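Local coordinates for bifunctional purine biosynthetic protein ADE5,7 (Cryptococcus neoformans var. grubii serotype A, PDB 7LVO) that catalyses the second and fifth steps of de novo purine biosynthesis, the part modelled here being the ATP-dependent GAR synthetase that joins glycine to phosphoribosylamine, at residues R64-P69 and K80-A85; E49-F54 and E408-G413; P92-I97 and E122-K127; I106-P111 and G129-G134; Y377-V382 and P436-A441. All coordinates share one frame; numbering follows the deposited sequence.

Contact 1: residues R64-P69 and K80-A85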
# COMPACT_ATOMS: atom_id res chain seq x y z
N ARG A 64 -22.75 3.51 -7.25
CA ARG A 64 -22.50 2.08 -7.18
C ARG A 64 -21.03 1.83 -6.89
O ARG A 64 -20.16 2.39 -7.56
CB ARG A 64 -22.91 1.39 -8.48
CG ARG A 64 -22.78 -0.12 -8.48
CD ARG A 64 -23.12 -0.69 -9.86
NE ARG A 64 -23.12 -2.15 -9.88
CZ ARG A 64 -23.22 -2.88 -10.98
NH1 ARG A 64 -23.30 -2.32 -12.17
NH2 ARG A 64 -23.22 -4.21 -10.88
N ILE A 65 -20.77 1.01 -5.87
CA ILE A 65 -19.41 0.59 -5.52
C ILE A 65 -19.39 -0.93 -5.53
O ILE A 65 -20.20 -1.58 -4.85
CB ILE A 65 -19.00 1.12 -4.14
CG1 ILE A 65 -18.76 2.63 -4.17
CG2 ILE A 65 -17.75 0.40 -3.65
CD1 ILE A 65 -17.43 3.03 -4.77
N VAL A 66 -18.49 -1.51 -6.32
CA VAL A 66 -18.35 -2.95 -6.45
C VAL A 66 -16.96 -3.33 -5.94
O VAL A 66 -15.95 -2.81 -6.42
CB VAL A 66 -18.56 -3.42 -7.89
CG1 VAL A 66 -18.33 -4.91 -8.00
CG2 VAL A 66 -19.94 -3.04 -8.38
N VAL A 67 -16.92 -4.25 -4.98
CA VAL A 67 -15.68 -4.71 -4.38
C VAL A 67 -15.49 -6.16 -4.81
O VAL A 67 -16.24 -7.04 -4.39
CB VAL A 67 -15.69 -4.58 -2.85
CG1 VAL A 67 -14.29 -4.58 -2.31
CG2 VAL A 67 -16.45 -3.33 -2.43
N CYS A 68 -14.48 -6.39 -5.64
CA CYS A 68 -14.21 -7.72 -6.19
C CYS A 68 -12.89 -8.25 -5.66
O CYS A 68 -11.83 -7.73 -6.05
CB CYS A 68 -14.18 -7.66 -7.72
SG CYS A 68 -13.86 -9.26 -8.51
N PRO A 69 -12.88 -9.26 -4.78
CA PRO A 69 -14.05 -9.96 -4.23
C PRO A 69 -14.63 -9.28 -2.99
O PRO A 69 -15.73 -9.63 -2.56
CB PRO A 69 -13.49 -11.35 -3.88
CG PRO A 69 -12.05 -11.07 -3.52
CD PRO A 69 -11.61 -9.88 -4.35
N LYS A 80 -24.74 1.48 -1.47
CA LYS A 80 -24.07 1.51 -2.76
C LYS A 80 -23.03 0.40 -2.91
O LYS A 80 -22.68 0.05 -4.05
CB LYS A 80 -23.38 2.86 -2.96
CG LYS A 80 -24.27 4.07 -2.74
CD LYS A 80 -23.48 5.36 -2.81
CE LYS A 80 -24.35 6.58 -2.58
NZ LYS A 80 -23.55 7.84 -2.50
N VAL A 81 -22.53 -0.15 -1.82
CA VAL A 81 -21.44 -1.11 -1.85
C VAL A 81 -21.99 -2.52 -1.97
O VAL A 81 -22.98 -2.88 -1.33
CB VAL A 81 -20.57 -0.98 -0.58
CG1 VAL A 81 -19.49 -2.04 -0.57
CG2 VAL A 81 -19.97 0.42 -0.50
N SER A 82 -21.33 -3.33 -2.79
CA SER A 82 -21.68 -4.73 -2.94
C SER A 82 -20.43 -5.52 -3.30
O SER A 82 -19.52 -5.00 -3.96
CB SER A 82 -22.75 -4.94 -4.02
OG SER A 82 -22.24 -4.62 -5.30
N ASN A 83 -20.39 -6.78 -2.88
CA ASN A 83 -19.29 -7.66 -3.20
C ASN A 83 -19.58 -8.45 -4.47
O ASN A 83 -20.73 -8.81 -4.75
CB ASN A 83 -19.02 -8.63 -2.04
CG ASN A 83 -18.20 -7.99 -0.93
OD1 ASN A 83 -17.98 -6.78 -0.92
ND2 ASN A 83 -17.75 -8.81 0.02
N LEU A 84 -18.54 -8.71 -5.25
CA LEU A 84 -18.63 -9.45 -6.50
C LEU A 84 -17.70 -10.66 -6.40
O LEU A 84 -16.48 -10.53 -6.53
CB LEU A 84 -18.27 -8.57 -7.69
CG LEU A 84 -18.25 -9.25 -9.06
CD1 LEU A 84 -19.64 -9.74 -9.43
CD2 LEU A 84 -17.71 -8.28 -10.11
N ALA A 85 -18.28 -11.84 -6.16
CA ALA A 85 -17.51 -13.07 -6.03
C ALA A 85 -17.26 -13.62 -7.43
O ALA A 85 -17.94 -14.53 -7.92
CB ALA A 85 -18.24 -14.08 -5.15
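I65 and V81 lie side by side and point the same way from two parallel neighbouring strands. V81 CG2 rests 3.8 Å from I65 CB. The other V81 methyl, CG1, is anti to the backbone N (chi1 176°) and leans along the strand to V67, where it meets CG2 at 3.8 Å. N83 follows on this same face. Its OD1 passes 3.7 Å from V67 CB, but its polar bonds go to the linking segment: OD1 pairs with T74 OG1 and ND2 with the carbonyl of N71. On the other face V66 and L84 cross at a slant, with V66 CG1 against L84 CB at 3.7 Å. W100 of helix 95-104 touches both V66 and L84. R64 reaches out fully extended and forms a salt bridge with E104 of the same helix.

The backbones are joined by four hydrogen bonds that alternate in direction. I65 N donates to K80 O at 2.8 Å, and V67 N donates to S82 O at 2.9 Å. S82 N and L84 N return bonds to the carbonyls of I65 and V67. Strand 62-67, helix 72-77 and strand 81-83 form a beta-alpha-beta unit of the N domain. The chemistry divides accordingly: peptide groups pair between the strands, I65, V67 and V81 form an apolar patch on one face with V66 on the other, and N83 ties the edge strand to its crossover helix.

Contact 2: residues E49-F54 and E408-G413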
# COMPACT_ATOMS: atom_id res chain seq x y z
N GLU A 49 -9.33 -1.70 0.79
CA GLU A 49 -10.54 -1.64 -0.02
C GLU A 49 -11.73 -1.15 0.80
O GLU A 49 -12.47 -0.26 0.36
CB GLU A 49 -10.83 -3.02 -0.62
CG GLU A 49 -10.00 -3.35 -1.85
CD GLU A 49 -8.53 -3.41 -1.56
OE1 GLU A 49 -8.12 -4.14 -0.63
OE2 GLU A 49 -7.76 -2.73 -2.25
N HIS A 50 -11.92 -1.71 2.00
CA HIS A 50 -13.03 -1.26 2.83
C HIS A 50 -12.89 0.22 3.15
O HIS A 50 -13.87 0.97 3.07
CB HIS A 50 -13.09 -2.09 4.11
CG HIS A 50 -14.34 -1.88 4.91
ND1 HIS A 50 -14.55 -2.47 6.13
CD2 HIS A 50 -15.44 -1.13 4.66
CE1 HIS A 50 -15.73 -2.10 6.61
NE2 HIS A 50 -16.29 -1.29 5.73
N ALA A 51 -11.69 0.67 3.52
CA ALA A 51 -11.49 2.08 3.82
C ALA A 51 -11.74 2.95 2.59
O ALA A 51 -12.33 4.04 2.70
CB ALA A 51 -10.07 2.29 4.35
N LEU A 52 -11.31 2.50 1.41
CA LEU A 52 -11.58 3.27 0.20
C LEU A 52 -13.08 3.25 -0.13
O LEU A 52 -13.67 4.30 -0.43
CB LEU A 52 -10.77 2.71 -0.98
CG LEU A 52 -9.28 2.96 -0.92
CD1 LEU A 52 -8.55 2.13 -1.98
CD2 LEU A 52 -8.96 4.45 -1.09
N ALA A 53 -13.70 2.07 -0.09
CA ALA A 53 -15.14 2.00 -0.28
C ALA A 53 -15.87 2.89 0.71
O ALA A 53 -16.89 3.51 0.37
CB ALA A 53 -15.63 0.55 -0.15
N PHE A 54 -15.36 2.96 1.95
CA PHE A 54 -15.97 3.80 2.97
C PHE A 54 -16.06 5.25 2.50
O PHE A 54 -17.12 5.87 2.60
CB PHE A 54 -15.16 3.68 4.26
CG PHE A 54 -15.51 4.70 5.31
CD1 PHE A 54 -16.68 4.58 6.05
CD2 PHE A 54 -14.66 5.77 5.56
CE1 PHE A 54 -17.00 5.51 7.03
CE2 PHE A 54 -14.98 6.70 6.54
CZ PHE A 54 -16.15 6.57 7.27
N GLU A 408 -13.80 3.66 13.55
CA GLU A 408 -14.17 3.00 12.30
C GLU A 408 -13.42 1.68 12.21
O GLU A 408 -12.19 1.65 12.38
CB GLU A 408 -13.85 3.88 11.08
CG GLU A 408 -14.68 5.16 11.01
CD GLU A 408 -16.16 4.88 10.86
OE1 GLU A 408 -16.52 3.76 10.44
OE2 GLU A 408 -16.97 5.78 11.18
N VAL A 409 -14.15 0.61 11.95
CA VAL A 409 -13.58 -0.73 11.84
C VAL A 409 -13.56 -1.10 10.37
O VAL A 409 -14.61 -1.26 9.73
CB VAL A 409 -14.38 -1.76 12.66
CG1 VAL A 409 -13.75 -3.14 12.53
CG2 VAL A 409 -14.47 -1.33 14.11
N PHE A 410 -12.36 -1.28 9.82
CA PHE A 410 -12.18 -1.69 8.43
C PHE A 410 -11.71 -3.14 8.42
O PHE A 410 -10.69 -3.47 9.04
CB PHE A 410 -11.17 -0.78 7.71
CG PHE A 410 -11.59 0.66 7.68
CD1 PHE A 410 -12.79 1.04 7.08
CD2 PHE A 410 -10.79 1.65 8.24
CE1 PHE A 410 -13.18 2.37 7.05
CE2 PHE A 410 -11.17 2.98 8.21
CZ PHE A 410 -12.36 3.34 7.61
N HIS A 411 -12.44 -3.99 7.72
CA HIS A 411 -12.14 -5.42 7.69
C HIS A 411 -11.08 -5.73 6.63
O HIS A 411 -11.07 -5.14 5.54
CB HIS A 411 -13.40 -6.23 7.40
CG HIS A 411 -14.47 -6.10 8.43
ND1 HIS A 411 -15.37 -7.12 8.70
CD2 HIS A 411 -14.80 -5.09 9.27
CE1 HIS A 411 -16.20 -6.73 9.65
NE2 HIS A 411 -15.87 -5.50 10.01
N ALA A 412 -10.20 -6.67 6.95
CA ALA A 412 -9.24 -7.19 5.98
C ALA A 412 -9.58 -8.68 5.74
O ALA A 412 -10.42 -8.97 4.90
CB ALA A 412 -7.81 -6.99 6.47
N GLY A 413 -8.99 -9.57 6.53
CA GLY A 413 -9.28 -10.99 6.36
C GLY A 413 -10.52 -11.46 7.09
O GLY A 413 -10.42 -12.13 8.13
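The H50 ring takes the edge of F410 on one face, and in its own plane it meets the backbone N of H411. F410 is flanked in turn: A51 CB sits over the centre of one face, and H50 CG and F54 CG lie at its edge. H50, F54, F410 and H411 form an aromatic cluster, the H411 ring lying obliquely to H50. It joins helix 47-56 of the N domain to C-domain strand 407-411, an outer strand of a five-stranded antiparallel sheet.

The H50 and F410 rings make a T-shaped pair, with planes at 84° and F410 CD1 over the imidazole. F410 also turns its edge to the F54 ring in an offset edge-to-face pair, centroids 5.5 Å apart. The A51 methyl makes a CH-pi contact, 3.8 Å from the F410 centroid and almost on the ring normal. A51 CA comes to 3.7 Å from F410 CE1, consistent with the small side chain.

E408 bends back at chi2 and brings its carboxylate across F54, with OE1 3.9 Å from F54 CE1. H411 ND1 is hydrogen-bonded to T414 OG1. T74 and M77 of helix 72-77 touch H50 as well. A chi1 of -169° swings the H50 ring away from its own backbone N and out to the strand, where ND1 accepts a nearly straight hydrogen bond from H411 N, 3.0 Å long.

Contact 3: residues P92-I97 and E122-K127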
# COMPACT_ATOMS: atom_id res chain seq x y z
N PRO A 92 -2.34 -11.50 -19.31
CA PRO A 92 -2.53 -10.04 -19.26
C PRO A 92 -3.94 -9.61 -19.68
O PRO A 92 -4.19 -8.41 -19.82
CB PRO A 92 -1.49 -9.51 -20.27
CG PRO A 92 -0.73 -10.73 -20.77
CD PRO A 92 -1.63 -11.91 -20.52
N ALA A 93 -4.84 -10.57 -19.86
CA ALA A 93 -6.16 -10.27 -20.39
C ALA A 93 -7.15 -9.88 -19.29
O ALA A 93 -7.88 -8.89 -19.44
CB ALA A 93 -6.70 -11.49 -21.16
N PHE A 94 -7.19 -10.63 -18.19
CA PHE A 94 -8.17 -10.40 -17.13
C PHE A 94 -9.59 -10.43 -17.70
O PHE A 94 -10.46 -9.64 -17.30
CB PHE A 94 -7.91 -9.07 -16.41
CG PHE A 94 -6.55 -8.97 -15.78
CD1 PHE A 94 -5.47 -8.48 -16.50
CD2 PHE A 94 -6.35 -9.35 -14.46
CE1 PHE A 94 -4.21 -8.38 -15.93
CE2 PHE A 94 -5.10 -9.24 -13.87
CZ PHE A 94 -4.03 -8.76 -14.61
N ARG A 95 -9.83 -11.34 -18.64
CA ARG A 95 -11.07 -11.30 -19.41
C ARG A 95 -12.30 -11.39 -18.50
O ARG A 95 -13.32 -10.76 -18.77
CB ARG A 95 -11.10 -12.44 -20.44
CG ARG A 95 -12.00 -12.15 -21.64
CD ARG A 95 -12.91 -13.32 -21.98
NE ARG A 95 -12.17 -14.55 -22.25
CZ ARG A 95 -12.05 -15.56 -21.39
NH1 ARG A 95 -12.61 -15.52 -20.20
NH2 ARG A 95 -11.35 -16.63 -21.75
N SER A 96 -12.21 -12.18 -17.43
CA SER A 96 -13.36 -12.36 -16.55
C SER A 96 -13.87 -11.03 -16.02
O SER A 96 -15.04 -10.67 -16.21
CB SER A 96 -12.99 -13.29 -15.39
OG SER A 96 -14.07 -13.41 -14.49
N ILE A 97 -13.00 -10.26 -15.36
CA ILE A 97 -13.45 -9.01 -14.75
C ILE A 97 -13.56 -7.89 -15.78
O ILE A 97 -14.39 -6.98 -15.62
CB ILE A 97 -12.51 -8.63 -13.60
CG1 ILE A 97 -13.06 -7.43 -12.82
CG2 ILE A 97 -11.12 -8.29 -14.13
CD1 ILE A 97 -14.42 -7.69 -12.18
N GLU A 122 -4.15 -2.39 -15.96
CA GLU A 122 -4.49 -1.10 -16.55
C GLU A 122 -4.64 -1.20 -18.06
O GLU A 122 -5.60 -0.66 -18.63
CB GLU A 122 -3.43 -0.06 -16.18
CG GLU A 122 -3.80 1.38 -16.54
CD GLU A 122 -3.27 1.81 -17.89
OE1 GLU A 122 -2.60 1.01 -18.57
OE2 GLU A 122 -3.51 2.98 -18.27
N GLY A 123 -3.71 -1.89 -18.73
CA GLY A 123 -3.82 -2.07 -20.16
C GLY A 123 -5.04 -2.87 -20.57
O GLY A 123 -5.64 -2.60 -21.62
N ALA A 124 -5.42 -3.86 -19.75
CA ALA A 124 -6.59 -4.67 -20.07
C ALA A 124 -7.86 -3.81 -20.10
O ALA A 124 -8.67 -3.92 -21.02
CB ALA A 124 -6.73 -5.79 -19.04
N PHE A 125 -8.04 -2.95 -19.09
CA PHE A 125 -9.22 -2.09 -19.07
C PHE A 125 -9.09 -0.96 -20.09
O PHE A 125 -10.11 -0.47 -20.60
CB PHE A 125 -9.44 -1.52 -17.68
CG PHE A 125 -10.06 -2.50 -16.71
CD1 PHE A 125 -11.41 -2.75 -16.75
CD2 PHE A 125 -9.28 -3.15 -15.77
CE1 PHE A 125 -11.99 -3.65 -15.87
CE2 PHE A 125 -9.84 -4.04 -14.88
CZ PHE A 125 -11.20 -4.29 -14.93
N LYS A 126 -7.86 -0.55 -20.41
CA LYS A 126 -7.67 0.49 -21.42
C LYS A 126 -8.20 0.05 -22.77
O LYS A 126 -8.75 0.86 -23.53
CB LYS A 126 -6.19 0.85 -21.52
CG LYS A 126 -5.89 2.01 -22.47
CD LYS A 126 -4.41 2.36 -22.48
CE LYS A 126 -4.12 3.58 -23.34
NZ LYS A 126 -4.44 3.34 -24.78
N LYS A 127 -8.07 -1.25 -23.09
CA LYS A 127 -8.52 -1.76 -24.37
C LYS A 127 -10.04 -1.74 -24.52
O LYS A 127 -10.53 -1.91 -25.64
CB LYS A 127 -8.01 -3.19 -24.57
CG LYS A 127 -6.50 -3.29 -24.66
CD LYS A 127 -6.03 -4.74 -24.67
CE LYS A 127 -4.51 -4.83 -24.73
NZ LYS A 127 -4.03 -6.24 -24.70
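A124 CB is the meeting point of this contact. It faces the turn that leads into helix 95-104 and touches three residues there. Its closest approach is to the carbonyl oxygen of A93, at 3.3 Å. The P92 oxygen lies 3.7 Å from the same methyl. A124 CB approaches the F94 ring obliquely, 3.9 Å from CD1.

A second touch lies further into the core. I97 CG2 meets F125 CZ at 4.1 Å. This branch of I97 stands between the backbone N and the carbonyl carbon, while chi1 of -172° sends CG1 to the far side from N. F125 CE1 is also near the I97 carbonyl. The contact is carried by carbon atoms and by carbonyl groups brushing a methyl, and the summed buried surface is a modest 199 Å².

The backbone of 92-94 shapes this turn. A cis peptide precedes P92, and F94 has a positive phi of 55° at the N-cap position of the helix. The chain passes there from the P92 and A93 carbonyls into helix 95-104. In the next shell, V98 of this helix packs on both A124 and F125, and A101 adds to F125. I97 in turn touches L41 and L43 of strand 38-44. The turn into helix 95-104 and its first residues thus pack on helix 121-126 beside the parallel sheet, as in an alpha/beta domain of Rossmann-like topology.

Contact 4: residues I106-P111 and G129-G134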
# COMPACT_ATOMS: atom_id res chain seq x y z
N ILE A 106 -18.96 0.06 -16.02
CA ILE A 106 -18.14 0.58 -14.94
C ILE A 106 -17.41 1.83 -15.43
O ILE A 106 -16.83 1.83 -16.52
CB ILE A 106 -17.15 -0.48 -14.45
CG1 ILE A 106 -17.90 -1.65 -13.82
CG2 ILE A 106 -16.16 0.13 -13.45
CD1 ILE A 106 -18.73 -1.29 -12.60
N ASP A 107 -17.44 2.89 -14.63
CA ASP A 107 -16.83 4.15 -15.00
C ASP A 107 -15.40 4.29 -14.50
O ASP A 107 -14.68 5.17 -14.99
CB ASP A 107 -17.66 5.31 -14.44
CG ASP A 107 -19.09 5.29 -14.94
OD1 ASP A 107 -19.30 5.34 -16.18
OD2 ASP A 107 -20.01 5.22 -14.09
N LEU A 108 -14.98 3.46 -13.55
CA LEU A 108 -13.64 3.58 -12.99
C LEU A 108 -13.29 2.30 -12.25
O LEU A 108 -14.13 1.72 -11.57
CB LEU A 108 -13.55 4.78 -12.03
CG LEU A 108 -12.21 4.98 -11.32
CD1 LEU A 108 -11.13 5.38 -12.31
CD2 LEU A 108 -12.35 6.01 -10.21
N VAL A 109 -12.04 1.87 -12.39
CA VAL A 109 -11.50 0.69 -11.72
C VAL A 109 -10.33 1.14 -10.86
O VAL A 109 -9.43 1.85 -11.34
CB VAL A 109 -11.06 -0.39 -12.72
CG1 VAL A 109 -10.47 -1.59 -11.99
CG2 VAL A 109 -12.22 -0.82 -13.59
N VAL A 110 -10.35 0.74 -9.59
CA VAL A 110 -9.29 1.08 -8.64
C VAL A 110 -8.64 -0.21 -8.15
O VAL A 110 -9.13 -0.82 -7.19
CB VAL A 110 -9.84 1.90 -7.46
CG1 VAL A 110 -8.71 2.32 -6.53
CG2 VAL A 110 -10.61 3.11 -7.97
N PRO A 111 -7.57 -0.68 -8.79
CA PRO A 111 -6.87 -1.87 -8.28
C PRO A 111 -6.15 -1.55 -6.97
O PRO A 111 -5.46 -0.54 -6.85
CB PRO A 111 -5.88 -2.22 -9.40
CG PRO A 111 -6.41 -1.51 -10.63
CD PRO A 111 -7.05 -0.25 -10.10
N GLY A 129 -11.78 0.93 -22.95
CA GLY A 129 -12.16 2.29 -22.65
C GLY A 129 -12.66 2.53 -21.25
O GLY A 129 -13.40 3.50 -21.03
N ILE A 130 -12.29 1.68 -20.30
CA ILE A 130 -12.65 1.87 -18.89
C ILE A 130 -11.42 2.43 -18.19
O ILE A 130 -10.39 1.73 -18.10
CB ILE A 130 -13.11 0.56 -18.26
CG1 ILE A 130 -14.38 0.05 -18.94
CG2 ILE A 130 -13.35 0.74 -16.75
CD1 ILE A 130 -14.83 -1.33 -18.48
N PRO A 131 -11.46 3.65 -17.66
CA PRO A 131 -10.27 4.23 -17.04
C PRO A 131 -9.91 3.53 -15.74
O PRO A 131 -10.76 2.98 -15.04
CB PRO A 131 -10.65 5.70 -16.80
CG PRO A 131 -12.14 5.67 -16.69
CD PRO A 131 -12.62 4.59 -17.62
N VAL A 132 -8.62 3.60 -15.41
CA VAL A 132 -8.07 2.93 -14.24
C VAL A 132 -7.28 3.93 -13.41
O VAL A 132 -6.40 4.63 -13.93
CB VAL A 132 -7.16 1.75 -14.64
CG1 VAL A 132 -6.40 1.23 -13.41
CG2 VAL A 132 -7.98 0.64 -15.29
N PHE A 133 -7.60 4.01 -12.12
CA PHE A 133 -6.77 4.76 -11.17
C PHE A 133 -5.61 3.85 -10.79
O PHE A 133 -5.70 3.03 -9.87
CB PHE A 133 -7.56 5.18 -9.95
CG PHE A 133 -6.73 5.90 -8.91
CD1 PHE A 133 -6.42 7.25 -9.06
CD2 PHE A 133 -6.22 5.22 -7.82
CE1 PHE A 133 -5.66 7.90 -8.12
CE2 PHE A 133 -5.45 5.87 -6.88
CZ PHE A 133 -5.17 7.21 -7.02
N GLY A 134 -4.50 4.00 -11.52
CA GLY A 134 -3.33 3.19 -11.31
C GLY A 134 -2.38 3.30 -12.48
O GLY A 134 -2.72 3.83 -13.54
O HOH W 1 -4.47 1.72 -7.75
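V109 is joined to segment 129-134 by two backbone hydrogen bonds. Its N donates to P131 O at 3.1 Å, in the carbonyl plane. Its O accepts from F133 N at 2.9 Å. Together they make a single beta bridge between V109 and V132, so the chain runs along strand 108-111, the edge of the four-stranded parallel sheet of the N domain. The two chains run roughly the same way, with end-to-end directions 35° apart. V132 CA adds a CA-H...O contact to V109 O. On the far side, L108 and V110 hydrogen-bond through their backbones to L41 of strand 38-44.

The packing falls on both sides of this bridge. V109 CG2 and I130 CG2 meet methyl to methyl at 3.7 Å, and F125 of helix 121-126 also touches V109. In I130 a chi1 of -63° sets CG1 beside the N and leaves CG2 opposite it, which turns this methyl to V109 and to the I106 carbonyl. P111 and V132 cross at about a right angle, with P111 CD 3.7 Å from V132 CG1. V110 CG1 reaches F133 CD2 at 4.0 Å. L108 CD1 lies near F133 N, and L358 of helix 354-362 packs on both L108 and F133. At the start of the segment, G129 is the C-prime residue of a Schellman motif that ends the preceding helix. At the other end one water donates to two carbonyls, P111 O at 2.6 Å and F133 O at 2.8 Å.

Contact 5: residues Y377-V382 and P436-A441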
# COMPACT_ATOMS: atom_id res chain seq x y z
N TYR A 377 -4.80 13.88 14.21
CA TYR A 377 -4.07 12.67 13.85
C TYR A 377 -5.04 11.53 13.63
O TYR A 377 -6.21 11.59 14.01
CB TYR A 377 -3.05 12.29 14.94
CG TYR A 377 -2.03 13.37 15.23
CD1 TYR A 377 -2.35 14.46 16.03
CD2 TYR A 377 -0.75 13.30 14.71
CE1 TYR A 377 -1.42 15.45 16.30
CE2 TYR A 377 0.18 14.28 14.96
CZ TYR A 377 -0.16 15.35 15.76
OH TYR A 377 0.77 16.34 16.02
N ALA A 378 -4.54 10.47 13.00
CA ALA A 378 -5.32 9.26 12.74
C ALA A 378 -4.43 8.05 13.00
O ALA A 378 -3.22 8.08 12.75
CB ALA A 378 -5.86 9.23 11.30
N VAL A 379 -5.05 6.97 13.49
CA VAL A 379 -4.34 5.76 13.86
C VAL A 379 -5.14 4.55 13.41
O VAL A 379 -6.37 4.56 13.41
CB VAL A 379 -4.10 5.69 15.39
CG1 VAL A 379 -3.32 4.42 15.74
CG2 VAL A 379 -3.37 6.93 15.88
N SER A 380 -4.43 3.50 13.01
CA SER A 380 -5.03 2.22 12.65
C SER A 380 -4.28 1.12 13.39
O SER A 380 -3.05 1.07 13.35
CB SER A 380 -4.98 1.97 11.14
OG SER A 380 -3.64 1.93 10.66
N VAL A 381 -5.03 0.24 14.06
CA VAL A 381 -4.45 -0.85 14.84
C VAL A 381 -5.02 -2.16 14.32
O VAL A 381 -6.24 -2.36 14.31
CB VAL A 381 -4.74 -0.69 16.34
CG1 VAL A 381 -4.18 -1.89 17.11
CG2 VAL A 381 -4.15 0.61 16.87
N VAL A 382 -4.13 -3.06 13.90
CA VAL A 382 -4.52 -4.29 13.22
C VAL A 382 -4.74 -5.39 14.24
O VAL A 382 -3.95 -5.56 15.18
CB VAL A 382 -3.45 -4.70 12.18
CG1 VAL A 382 -3.75 -6.09 11.63
CG2 VAL A 382 -3.38 -3.68 11.05
N PRO A 436 -7.98 15.21 17.76
CA PRO A 436 -7.09 16.38 17.68
C PRO A 436 -5.67 16.09 18.11
O PRO A 436 -4.74 16.73 17.61
CB PRO A 436 -7.76 17.40 18.62
CG PRO A 436 -9.19 16.94 18.76
CD PRO A 436 -9.14 15.43 18.65
N THR A 437 -5.46 15.15 19.03
CA THR A 437 -4.14 14.79 19.50
C THR A 437 -3.86 13.32 19.18
O THR A 437 -4.78 12.51 19.07
CB THR A 437 -3.99 15.01 21.02
OG1 THR A 437 -4.93 14.18 21.72
CG2 THR A 437 -4.24 16.47 21.37
N LEU A 438 -2.57 13.00 19.04
CA LEU A 438 -2.19 11.63 18.71
C LEU A 438 -2.57 10.67 19.82
O LEU A 438 -3.06 9.56 19.56
CB LEU A 438 -0.70 11.56 18.42
CG LEU A 438 -0.15 10.19 18.02
CD1 LEU A 438 -0.89 9.64 16.80
CD2 LEU A 438 1.35 10.26 17.75
N ARG A 439 -2.37 11.08 21.08
CA ARG A 439 -2.69 10.20 22.21
C ARG A 439 -4.18 9.90 22.27
O ARG A 439 -4.59 8.77 22.55
CB ARG A 439 -2.21 10.83 23.52
CG ARG A 439 -2.66 12.27 23.73
CD ARG A 439 -2.16 12.82 25.07
NE ARG A 439 -0.74 12.57 25.29
CZ ARG A 439 0.24 13.30 24.78
NH1 ARG A 439 0.00 14.34 24.00
NH2 ARG A 439 1.50 12.98 25.07
N ALA A 440 -5.02 10.91 22.02
CA ALA A 440 -6.46 10.68 22.03
C ALA A 440 -6.86 9.73 20.91
O ALA A 440 -7.70 8.84 21.10
CB ALA A 440 -7.20 12.01 21.90
N ALA A 441 -6.27 9.89 19.72
CA ALA A 441 -6.55 8.96 18.63
C ALA A 441 -6.11 7.55 18.98
O ALA A 441 -6.82 6.58 18.72
CB ALA A 441 -5.87 9.44 17.34
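Strand 377-382 meets the first turn of helix 438-449 at its Y377 end, where the CA atoms of Y377 and L438 are 5.3 Å apart. The Y377 ring lies against the start of the helix. L438 CB sits over one face, offset toward the rim, and makes a CH-pi contact 4.1 Å from the ring centroid. P436 O lies at the ring edge, in plane, 3.7 Å from Y377 CD1. L438 crosses Y377 at about a right angle. With chi1 at -179° its CG extends opposite the backbone N, and CD1 comes to 3.9 Å from Y377 CB.

The same L438 CD1 meets V379 CG2 at 3.8 Å. A441, one turn on, brings CB to the same V379 methyl, also at 3.8 Å. V379 thus touches both L438 and A441. T437 is the N-cap, and its OG1 accepts from A440 N at 3.3 Å.

Strand 377-384 is the middle strand of a five-stranded antiparallel sheet, with 277-280 on one side and 427-435, like it a C-domain strand, on the other. Helix 438-449 follows strand 427-435 directly and packs back on the sheet, where V442 and Y446 extend the contact along V379 and V381.

Overall arrangement
Contacts 1, 3 and 4 belong to the N domain, contact 5 to the C domain, and contact 2 joins the two. Contact 1 lies at one edge of the parallel sheet and contact 4 at the other. Contact 3 touches both: I97 CD1 packs on L84 CD2 of contact 1 at 3.9 Å, and F125 CE1 on V109 CG2 of contact 4 at 3.6 Å. Contact 2 meets contact 1 through A53 CB and I65 CG2, 4.1 Å apart. Contacts 2 and 5 share the antiparallel sheet, centres about 17 Å apart. The F133 side chain lies about 12 Å from that of N333, a predicted magnesium ligand, and F94 about 10 Å from L195 of the predicted ATP site.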